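Local coordinates for chemotaxis protein motB (Helicobacter pylori, PDB 3CYP), which forms part of the stator of the bacterial flagellar motor and probably fastens the torque-generating machinery to the cell wall through this periplasmic OmpA-like domain, at residues 38-43 with 82-87. Residues are numbered along the deposited sequence; the frame is centred on the assembly and turned at random.
Sequences HINVRG and QLSFSS
The imidazole of His38 carries Gln82 CA over one face, a CH-pi contact with CA 3.9 Å from the ring centroid and displaced toward the rim. A second flat group, the carboxamide of Asn40, donates twice from ND2: one N-H goes to Ser86 OG at 2.9 Å, close to the amide plane, and the other to Ser84 OG, somewhat tilted from that plane. Asn40 CG in turn lies in plane at the edge of the Arg42 guanidinium, where NE donates to Asn40 OD1 at 2.7 Å in the carbonyl plane. All three residues lie on strand 38-43, which runs parallel to strand 83-87; Gln82 leads into the latter. The two strands belong to a right-handed beta-alpha-beta crossover through helix 58-75 in the OmpA-like domain of this cell-wall anchor. Backbone bonds run from Ile39 N to Gln82 O, Ser84 N to Ile39 O, Val41 N to Ser84 O, Ser86 N to Val41 O and Gly43 N to Ser86 O, and the strand axes are twisted 25° against each other.

Ile39, Val41, Leu83 and Phe85 make an apolar face. Leu83 CD2 lies 3.7 Å from Ile39 CG2, the two side chains running side by side, and also reaches Val41 CG2; helix 58-75 covers Val41 and Leu83. Phe85 instead turns its ring away from 38-43 and packs on Leu83 of the second subunit.

The other face, with Asn40, Arg42, Ser84 and Ser86, is polar and partly exposed. In Asn40, chi1 179° sets CG anti to the backbone N, and chi2 (-124°) then turns ND2 toward the two serines. Arg42 also makes a cation-pi contact with Phe112. One water links Ile39 O to Ser84 OG; another donates to Asn40 OD1 at 2.9 Å and meets Ser86 OG at 3.2 Å.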
loop_
_atom_site.group_PDB
_atom_site.type_symbol
_atom_site.label_atom_id
_atom_site.label_comp_id
_atom_site.label_asym_id
_atom_site.label_seq_id
_atom_site.Cartn_x
_atom_site.Cartn_y
_atom_site.Cartn_z
ATOM N N HIS B 38 6.927 -3.205 -11.819
ATOM C CA HIS B 38 6.224 -2.688 -10.659
ATOM C C HIS B 38 7.121 -1.713 -9.893
ATOM O O HIS B 38 8.339 -1.619 -10.130
ATOM C CB HIS B 38 5.749 -3.826 -9.773
ATOM C CG HIS B 38 4.604 -4.608 -10.346
ATOM N ND1 HIS B 38 3.616 -5.147 -9.551
ATOM C CD2 HIS B 38 4.308 -4.968 -11.616
ATOM C CE1 HIS B 38 2.717 -5.747 -10.324
ATOM N NE2 HIS B 38 3.123 -5.674 -11.576
ATOM N N ILE B 39 6.470 -0.934 -9.039
ATOM C CA ILE B 39 7.083 0.175 -8.315
ATOM C C ILE B 39 6.827 -0.013 -6.823
ATOM O O ILE B 39 5.680 -0.223 -6.422
ATOM C CB ILE B 39 6.403 1.484 -8.759
ATOM C CG1 ILE B 39 6.633 1.692 -10.269
ATOM C CG2 ILE B 39 6.836 2.682 -7.856
ATOM C CD1 ILE B 39 7.977 2.034 -10.607
ATOM N N ASN B 40 7.874 0.107 -6.012
ATOM C CA ASN B 40 7.795 0.028 -4.520
ATOM C C ASN B 40 8.216 1.390 -4.014
ATOM O O ASN B 40 9.311 1.860 -4.313
ATOM C CB ASN B 40 8.713 -1.099 -3.986
ATOM C CG ASN B 40 8.714 -1.239 -2.508
ATOM O OD1 ASN B 40 9.783 -1.167 -1.873
ATOM N ND2 ASN B 40 7.577 -1.447 -1.951
ATOM N N VAL B 41 7.304 2.021 -3.263
ATOM C CA VAL B 41 7.490 3.355 -2.734
ATOM C C VAL B 41 7.970 3.145 -1.299
ATOM O O VAL B 41 7.233 2.612 -0.425
ATOM C CB VAL B 41 6.157 4.110 -2.726
ATOM C CG1 VAL B 41 6.349 5.502 -2.134
ATOM C CG2 VAL B 41 5.550 4.119 -4.134
ATOM N N ARG B 42 9.243 3.502 -1.074
ATOM C CA ARG B 42 9.938 3.206 0.178
ATOM C C ARG B 42 10.107 4.462 1.015
ATOM O O ARG B 42 10.701 5.422 0.553
ATOM C CB ARG B 42 11.340 2.651 -0.099
ATOM C CG ARG B 42 11.273 1.400 -0.845
ATOM C CD ARG B 42 12.606 0.717 -0.890
ATOM N NE ARG B 42 12.435 -0.532 -1.607
ATOM C CZ ARG B 42 13.401 -1.404 -1.828
ATOM N NH1 ARG B 42 14.643 -1.149 -1.426
ATOM N NH2 ARG B 42 13.112 -2.508 -2.511
ATOM N N GLY B 43 9.697 4.384 2.277
ATOM C CA GLY B 43 9.808 5.519 3.198
ATOM C C GLY B 43 10.891 5.333 4.249
ATOM O O GLY B 43 11.148 4.218 4.713
ATOM N N GLN B 82 0.395 -1.961 -10.009
ATOM C CA GLN B 82 1.814 -1.831 -10.191
ATOM C C GLN B 82 2.510 -1.224 -8.949
ATOM O O GLN B 82 3.725 -1.063 -8.952
ATOM C CB GLN B 82 2.116 -0.964 -11.391
ATOM C CG GLN B 82 2.059 -1.695 -12.729
ATOM C CD GLN B 82 2.201 -0.716 -13.846
ATOM O OE1 GLN B 82 1.316 0.132 -14.047
ATOM N NE2 GLN B 82 3.337 -0.746 -14.515
ATOM N N LEU B 83 1.742 -0.947 -7.890
ATOM C CA LEU B 83 2.276 -0.241 -6.730
ATOM C C LEU B 83 2.258 -1.022 -5.425
ATOM O O LEU B 83 1.375 -1.868 -5.186
ATOM C CB LEU B 83 1.502 1.063 -6.509
ATOM C CG LEU B 83 1.869 2.193 -7.439
ATOM C CD1 LEU B 83 0.762 3.259 -7.350
ATOM C CD2 LEU B 83 3.250 2.788 -7.095
ATOM N N SER B 84 3.230 -0.722 -4.572
ATOM C CA SER B 84 3.258 -1.132 -3.178
ATOM C C SER B 84 4.031 -0.067 -2.421
ATOM O O SER B 84 4.708 0.762 -3.033
ATOM C CB SER B 84 3.933 -2.479 -3.045
ATOM O OG SER B 84 5.270 -2.443 -3.432
ATOM N N PHE B 85 3.925 -0.099 -1.098
ATOM C CA PHE B 85 4.740 0.775 -0.235
ATOM C C PHE B 85 5.389 0.003 0.889
ATOM O O PHE B 85 4.859 -1.049 1.337
ATOM C CB PHE B 85 3.942 1.959 0.298
ATOM C CG PHE B 85 3.000 1.626 1.447
ATOM C CD1 PHE B 85 1.735 1.072 1.194
ATOM C CD2 PHE B 85 3.385 1.845 2.771
ATOM C CE1 PHE B 85 0.864 0.789 2.243
ATOM C CE2 PHE B 85 2.503 1.539 3.819
ATOM C CZ PHE B 85 1.253 1.007 3.537
ATOM N N SER B 86 6.534 0.501 1.334
ATOM C CA SER B 86 7.298 -0.183 2.346
ATOM C C SER B 86 7.900 0.814 3.277
ATOM O O SER B 86 8.391 1.851 2.855
ATOM C CB SER B 86 8.366 -1.069 1.739
ATOM O OG SER B 86 7.820 -2.075 0.904
ATOM N N SER B 87 7.850 0.505 4.558
ATOM C CA SER B 87 8.505 1.343 5.561
ATOM C C SER B 87 9.841 0.763 5.983
ATOM O O SER B 87 9.912 -0.381 6.411
ATOM C CB SER B 87 7.610 1.523 6.782
ATOM O OG SER B 87 8.392 2.245 7.741
HETATM O O HOH W 1 5.157 -2.958 -6.175
HETATM O O HOH W 2 10.600 -3.222 -0.051
#